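Local coordinates for phytoene synthase (Enterococcus hirae, PDB 5IYS), which probably joins two farnesyl diphosphates head to head into a C30 dehydrosqualene-type product, using magnesium ions to bind the diphosphate groups, at residues A55-L58 with I59-N63; E226-E229 with M230-L233; Q252-I255 with V256-Q259. All coordinates share one frame; numbering follows the deposited sequence.

The three contacts are local, each between neighbouring turns of one helix or at a helix end, and none touches another. Contact 1, near the end of helix 39-60, is partly buried and mostly electrostatic: carboxylates, two magnesium ions and a thiodiphosphate on its inner side, an arginine with two aspartates at the surface. Contact 2, where helix 207-227 gives way to a 3-10 turn, is buried and largely apolar; it packs on helix 236-258. Contact 3, partly buried at the end of that helix, adds side-chain bonds of Asn254, Arg257 and Lys258 to the backbone ones and packs on helix 207-227. Both also touch helix 155-172. Contacts 1 and 2 lie on opposite sides of the chain's centre.

Contact 1: residues A55-L58 with I59-N63; sequences ADDL and IDRDN. With MG (magnesium ion), chain E; MG (magnesium ion), chain F; FPS (S-[(2E,6E)-3,7,11-trimethyldodeca-2,6,10-trienyl] trihydrogen thiodiphosphate), chain H.
Asp56 crosses Asp60 one helical turn on, their carboxylate planes 81° apart, and two magnesium ions sit against the pair. OD2 of Asp60 bridges both ions, 2.0 Å from the chain E magnesium and, by the longer arm, 2.4 Å from the chain F magnesium, whereas Asp56 gives each ion a separate oxygen: OD1 binds the chain E ion and OD2 the chain F ion at 2.2 Å. This shared metal binding explains why Asp56 OD1 and Asp60 OD2 can approach to 3.0 Å. O1A of the farnesyl thiodiphosphate also bridges the ions, O2B adds to the chain F ion, and waters bring each to six ligands. Asp56 sends its carboxylate to the metals with CG anti to the backbone N (chi1 179°); Arg182 holds the other oxygen of Asp60, OD1, in a salt bridge.

Asp57 binds neither metal; its OD2 lies 3.3 Å from Arg61 NH1, well out of the guanidinium plane, a pairing of charges without a directed N-H, while OD1 pairs with Arg53. Arg61 NE donates to Asp62 OD1 in a salt bridge (3.0 Å), the oxygen in the guanidinium plane but NE on the syn side, tilted out of the carboxylate plane, which completes an Asp57-Arg61-Asp62 network. On the backbone, the carbonyl O of Asp57 accepts from both Arg61 N and Asp62 N. Asp56, Asp57 and Asp60 fit the DDxxD aspartate-rich motif of trans-prenyltransferases, by which magnesium holds an allylic diphosphate.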
# COMPACT_ATOMS: atom_id res chain seq x y z
N ALA A 55 -0.05 -2.59 12.32
CA ALA A 55 -0.10 -4.03 12.09
C ALA A 55 1.20 -4.50 11.43
O ALA A 55 1.71 -5.59 11.72
CB ALA A 55 -1.29 -4.41 11.21
N ASP A 56 1.70 -3.70 10.51
CA ASP A 56 2.87 -4.11 9.73
C ASP A 56 4.19 -4.01 10.50
O ASP A 56 5.14 -4.78 10.27
CB ASP A 56 2.96 -3.26 8.46
CG ASP A 56 4.18 -3.62 7.61
OD1 ASP A 56 4.09 -4.56 6.78
OD2 ASP A 56 5.20 -2.94 7.78
N ASP A 57 4.29 -2.98 11.34
CA ASP A 57 5.52 -2.76 12.09
C ASP A 57 5.64 -3.86 13.14
O ASP A 57 6.71 -4.43 13.34
CB ASP A 57 5.47 -1.41 12.78
CG ASP A 57 5.90 -0.29 11.86
OD1 ASP A 57 6.35 -0.61 10.74
OD2 ASP A 57 5.78 0.88 12.26
N LEU A 58 4.50 -4.19 13.76
CA LEU A 58 4.43 -5.33 14.67
C LEU A 58 5.15 -6.58 14.15
O LEU A 58 5.90 -7.24 14.88
CB LEU A 58 2.97 -5.66 14.97
CG LEU A 58 2.33 -4.78 16.04
CD1 LEU A 58 0.87 -5.17 16.25
CD2 LEU A 58 3.08 -4.89 17.37
N ILE A 59 4.94 -6.90 12.88
CA ILE A 59 5.50 -8.13 12.32
C ILE A 59 6.88 -7.89 11.71
O ILE A 59 7.85 -8.49 12.16
CB ILE A 59 4.53 -8.80 11.33
CG1 ILE A 59 3.26 -9.19 12.09
CG2 ILE A 59 5.16 -10.04 10.69
CD1 ILE A 59 3.53 -9.87 13.43
N ASP A 60 6.99 -6.93 10.79
CA ASP A 60 8.23 -6.72 10.04
C ASP A 60 9.38 -6.14 10.87
O ASP A 60 10.55 -6.47 10.65
CB ASP A 60 8.00 -5.84 8.81
CG ASP A 60 7.12 -6.51 7.75
OD1 ASP A 60 6.69 -7.66 7.94
OD2 ASP A 60 6.82 -5.82 6.75
N ARG A 61 9.07 -5.17 11.73
CA ARG A 61 10.10 -4.61 12.61
C ARG A 61 10.29 -5.52 13.83
O ARG A 61 11.38 -6.04 14.08
CB ARG A 61 9.68 -3.21 13.08
CG ARG A 61 10.31 -2.03 12.36
CD ARG A 61 10.50 -0.88 13.34
NE ARG A 61 9.53 -0.97 14.43
CZ ARG A 61 8.59 -0.07 14.70
NH1 ARG A 61 8.52 1.06 14.00
NH2 ARG A 61 7.73 -0.28 15.69
N ASP A 62 9.21 -5.70 14.58
CA ASP A 62 9.29 -6.21 15.94
C ASP A 62 9.22 -7.74 16.00
O ASP A 62 9.62 -8.35 16.99
CB ASP A 62 8.21 -5.56 16.81
CG ASP A 62 8.28 -4.02 16.80
OD1 ASP A 62 9.19 -3.44 16.18
OD2 ASP A 62 7.44 -3.39 17.48
N ASN A 63 8.81 -8.38 14.90
CA ASN A 63 8.36 -9.77 14.96
C ASN A 63 7.61 -10.05 16.26
O ASN A 63 8.02 -10.88 17.08
CB ASN A 63 9.51 -10.77 14.80
CG ASN A 63 9.04 -12.22 14.83
OD1 ASN A 63 8.35 -12.68 13.92
ND2 ASN A 63 9.34 -12.91 15.93
MG MG E . 5.19 -5.85 5.55
MG MG F . 7.05 -3.39 6.62
C1 FPS H . 4.32 -1.70 3.14
S1 FPS H . 4.95 -3.03 2.16
C2 FPS H . 3.30 -2.23 4.11
C3 FPS H . 2.08 -2.69 3.78
C4 FPS H . 1.60 -2.82 2.36
C5 FPS H . 1.17 -3.13 4.90
C6 FPS H . 0.60 -1.94 5.67
C7 FPS H . 0.06 -0.89 4.72
C8 FPS H . 0.36 0.41 4.88
C10 FPS H . -0.18 1.37 3.84
C9 FPS H . 1.27 0.88 5.98
C11 FPS H . -1.52 1.96 4.21
C12 FPS H . -1.63 3.16 3.28
C13 FPS H . -2.70 3.97 3.22
C14 FPS H . -3.91 3.80 4.08
C15 FPS H . -2.67 5.10 2.24
PA FPS H . 6.59 -3.51 3.28
O1A FPS H . 6.16 -3.93 4.63
O2A FPS H . 7.35 -4.74 2.56
O3A FPS H . 7.64 -2.28 3.14
PB FPS H . 8.08 -1.24 4.25
O1B FPS H . 9.55 -1.49 4.46
O2B FPS H . 7.36 -1.40 5.57
O3B FPS H . 7.80 0.14 3.69
O HOH W 1 7.64 -2.74 8.50
O HOH W 2 4.36 -7.55 6.63
O HOH W 3 6.72 -7.11 4.29
O HOH W 4 3.51 -5.81 3.94
O HOH W 5 9.27 -3.69 6.05

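Contact 2: residues E226-E229 with M230-L233; sequences ESFE and MFPL
The backbone tightens here from helix 207-227 into a 3-10 turn, with i to i+3 hydrogen bonds from Met230 N to Ser227 O (3.1 Å) and from Phe231 N to Phe228 O (3.0 Å). Both bonds are nearly straight at hydrogen, yet both donors stand above the plane of the carbonyl they meet. The side chains of Phe228 and Phe231, three residues apart, lie side by side and point the same way. Their rings are near parallel, planes 29° apart, but slid past each other with centroids 5.3 Å apart, so overlap is slight. CE2 of Phe231 does most of the touching, 3.5 Å from Phe228 CD1 and close to CG and CB as well. CD2 of the same ring comes within 3.2 Å of the Phe228 carbonyl O.

Met230 folds back over the preceding turn. Its CG stands between the backbone N and carbonyl carbon (chi1 69°), and the bend at chi3 (137°) brings CE over Ser227, 3.2 Å from its carbonyl O and close to its CB. Ser227 OG is itself bonded to the carbonyl of Tyr224. On the outer side, CD of Pro232 lies 3.3 Å from Glu229 O.

The two phenyl rings pack on helix 236-258, through Ala246 and Leu242 among others, while Met230 meets Pro157 and Leu161 of helix 155-172, and its side chain comes to about 4 Å (nearest atoms) from a bound farnesyl thiodiphosphate. The contact is a helix-to-3-10 transition in the all-helical prenyltransferase fold, with Met230 approaching the bound isoprenoid.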
# COMPACT_ATOMS: atom_id res chain seq x y z
N GLU A 226 -4.78 -0.58 -15.66
CA GLU A 226 -6.10 -1.16 -15.45
C GLU A 226 -6.87 -0.52 -14.31
O GLU A 226 -8.06 -0.26 -14.43
CB GLU A 226 -6.05 -2.68 -15.30
CG GLU A 226 -5.53 -3.44 -16.54
CD GLU A 226 -5.13 -4.86 -16.20
OE1 GLU A 226 -5.79 -5.45 -15.33
OE2 GLU A 226 -4.14 -5.37 -16.79
N SER A 227 -6.19 -0.22 -13.21
CA SER A 227 -6.90 0.29 -12.02
C SER A 227 -7.48 1.67 -12.28
O SER A 227 -8.45 2.07 -11.62
CB SER A 227 -5.98 0.33 -10.79
OG SER A 227 -5.06 1.43 -10.88
N PHE A 228 -6.85 2.41 -13.19
CA PHE A 228 -7.28 3.78 -13.52
C PHE A 228 -8.66 3.82 -14.19
O PHE A 228 -9.31 4.86 -14.22
CB PHE A 228 -6.25 4.49 -14.42
CG PHE A 228 -4.88 4.67 -13.79
CD1 PHE A 228 -4.68 4.47 -12.43
CD2 PHE A 228 -3.78 4.98 -14.60
CE1 PHE A 228 -3.44 4.72 -11.84
CE2 PHE A 228 -2.53 5.21 -14.03
CZ PHE A 228 -2.35 5.05 -12.65
N GLU A 229 -9.19 2.66 -14.57
CA GLU A 229 -10.56 2.55 -15.02
C GLU A 229 -11.59 3.03 -13.99
O GLU A 229 -12.69 3.49 -14.34
CB GLU A 229 -10.83 1.09 -15.35
CG GLU A 229 -12.22 0.78 -15.81
CD GLU A 229 -12.35 -0.70 -16.16
OE1 GLU A 229 -11.53 -1.18 -16.98
OE2 GLU A 229 -13.24 -1.36 -15.58
N MET A 230 -11.22 3.00 -12.71
CA MET A 230 -12.15 3.45 -11.67
C MET A 230 -12.37 4.96 -11.65
O MET A 230 -13.31 5.42 -11.03
CB MET A 230 -11.73 2.97 -10.29
CG MET A 230 -10.48 3.61 -9.77
SD MET A 230 -10.00 2.83 -8.20
CE MET A 230 -8.25 2.68 -8.52
N PHE A 231 -11.53 5.75 -12.33
CA PHE A 231 -11.60 7.20 -12.08
C PHE A 231 -12.95 7.88 -12.26
O PHE A 231 -13.34 8.75 -11.46
CB PHE A 231 -10.46 7.97 -12.77
CG PHE A 231 -9.11 7.78 -12.10
CD1 PHE A 231 -8.98 7.93 -10.73
CD2 PHE A 231 -7.99 7.42 -12.84
CE1 PHE A 231 -7.74 7.73 -10.11
CE2 PHE A 231 -6.74 7.26 -12.24
CZ PHE A 231 -6.64 7.35 -10.87
N PRO A 232 -13.70 7.50 -13.31
CA PRO A 232 -14.97 8.19 -13.52
C PRO A 232 -15.95 8.02 -12.37
O PRO A 232 -16.88 8.83 -12.25
CB PRO A 232 -15.51 7.56 -14.81
CG PRO A 232 -14.25 7.15 -15.58
CD PRO A 232 -13.26 6.73 -14.49
N LEU A 233 -15.75 7.01 -11.52
CA LEU A 233 -16.66 6.75 -10.41
C LEU A 233 -16.05 7.21 -9.08
O LEU A 233 -16.67 7.11 -8.02
CB LEU A 233 -16.89 5.24 -10.28
CG LEU A 233 -17.68 4.67 -11.46
CD1 LEU A 233 -17.96 3.17 -11.33
CD2 LEU A 233 -18.95 5.48 -11.63

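Contact 3: residues Q252-I255 with V256-Q259; sequences QLNI and VRKQ
Asn254 meets two basic side chains in different ways: Arg257 crosses it, and Lys258 runs alongside it in the same direction. The amide of Asn254 and the guanidinium of Arg257 are turned 52° against each other. NH1 of Arg257 reaches Asn254 OD1 at 3.0 Å, with the N-H bent to 144° and the oxygen at the guanidinium's edge, a little out of its plane. The arginine chain gets there by running extended from CG to NE, back along the helix, so that NH1 also comes 3.8 Å from Leu253 CB. Glu214 at NE and Glu221 at NH1 hold the guanidinium in salt bridges; with Asn254 they should fix its rotation.

Lys258 does the reverse and curls up. Bends at chi2, chi3 (92°) and chi4 fold its chain over the Asn254 carbonyl, bringing CG within 3.2 Å of that oxygen. NZ then bonds Asn254 O at 3.2 Å, while Lys258 N reaches the same oxygen at 2.8 Å from the other face of the carbonyl plane. One carbonyl of the last turn is thereby gripped by both the backbone and the side-chain end of a single residue.

CG2 of Val256 lies 3.4 Å from Gln252 O, and Val256 also packs on Trp213. Gln259 N closes the helix on Ile255 O at 3.0 Å. This final part of helix 236-258 rests through Leu253, Val256 and Arg257 on helix 207-227, while Gln252 and Leu253 meet Thr168 of helix 155-172 and Ile255 touches the loop residues Lys269 and Val270.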
# COMPACT_ATOMS: atom_id res chain seq x y z
N GLN A 252 8.64 4.90 -8.70
CA GLN A 252 9.77 4.14 -8.18
C GLN A 252 10.30 3.04 -9.09
O GLN A 252 11.46 2.65 -8.97
CB GLN A 252 9.48 3.56 -6.79
CG GLN A 252 9.01 4.65 -5.83
CD GLN A 252 8.56 4.08 -4.52
OE1 GLN A 252 9.30 4.09 -3.53
NE2 GLN A 252 7.41 3.42 -4.54
N LEU A 253 9.45 2.53 -9.98
CA LEU A 253 9.94 1.60 -11.00
C LEU A 253 10.99 2.28 -11.88
O LEU A 253 12.01 1.68 -12.22
CB LEU A 253 8.79 1.05 -11.86
CG LEU A 253 7.71 0.25 -11.09
CD1 LEU A 253 6.60 -0.05 -12.07
CD2 LEU A 253 8.28 -1.04 -10.53
N ASN A 254 10.72 3.50 -12.32
CA ASN A 254 11.67 4.22 -13.18
C ASN A 254 12.97 4.58 -12.50
O ASN A 254 14.03 4.55 -13.13
CB ASN A 254 11.02 5.46 -13.79
CG ASN A 254 10.19 5.13 -15.01
OD1 ASN A 254 10.28 4.03 -15.56
ND2 ASN A 254 9.32 6.05 -15.40
N ILE A 255 12.91 4.81 -11.20
CA ILE A 255 14.09 5.05 -10.38
C ILE A 255 15.03 3.84 -10.45
O ILE A 255 16.24 4.01 -10.61
CB ILE A 255 13.67 5.28 -8.91
CG1 ILE A 255 13.30 6.75 -8.67
CG2 ILE A 255 14.76 4.87 -7.93
CD1 ILE A 255 12.94 7.50 -9.94
N VAL A 256 14.50 2.64 -10.22
CA VAL A 256 15.32 1.43 -10.22
C VAL A 256 15.92 1.22 -11.60
O VAL A 256 17.09 0.85 -11.73
CB VAL A 256 14.53 0.18 -9.79
CG1 VAL A 256 15.39 -1.07 -9.86
CG2 VAL A 256 13.96 0.35 -8.39
N ARG A 257 15.13 1.45 -12.64
CA ARG A 257 15.67 1.39 -13.99
C ARG A 257 16.81 2.41 -14.19
O ARG A 257 17.87 2.06 -14.70
CB ARG A 257 14.56 1.63 -15.01
CG ARG A 257 13.54 0.53 -15.10
CD ARG A 257 12.38 0.99 -15.95
NE ARG A 257 11.46 -0.10 -16.25
CZ ARG A 257 10.15 -0.03 -16.05
NH1 ARG A 257 9.61 1.10 -15.60
NH2 ARG A 257 9.37 -1.05 -16.38
N LYS A 258 16.61 3.65 -13.75
CA LYS A 258 17.61 4.70 -13.98
C LYS A 258 18.90 4.37 -13.26
O LYS A 258 19.98 4.73 -13.73
CB LYS A 258 17.12 6.08 -13.52
CG LYS A 258 16.00 6.68 -14.37
CD LYS A 258 16.21 6.48 -15.86
CE LYS A 258 15.55 5.20 -16.39
NZ LYS A 258 14.05 5.23 -16.25
N GLN A 259 18.81 3.73 -12.10
CA GLN A 259 19.99 3.30 -11.36
C GLN A 259 20.48 1.95 -11.86
O GLN A 259 21.23 1.25 -11.18
CB GLN A 259 19.70 3.27 -9.85
CG GLN A 259 19.42 4.67 -9.25
CD GLN A 259 19.06 4.61 -7.77
OE1 GLN A 259 18.79 5.64 -7.13
NE2 GLN A 259 18.97 3.40 -7.23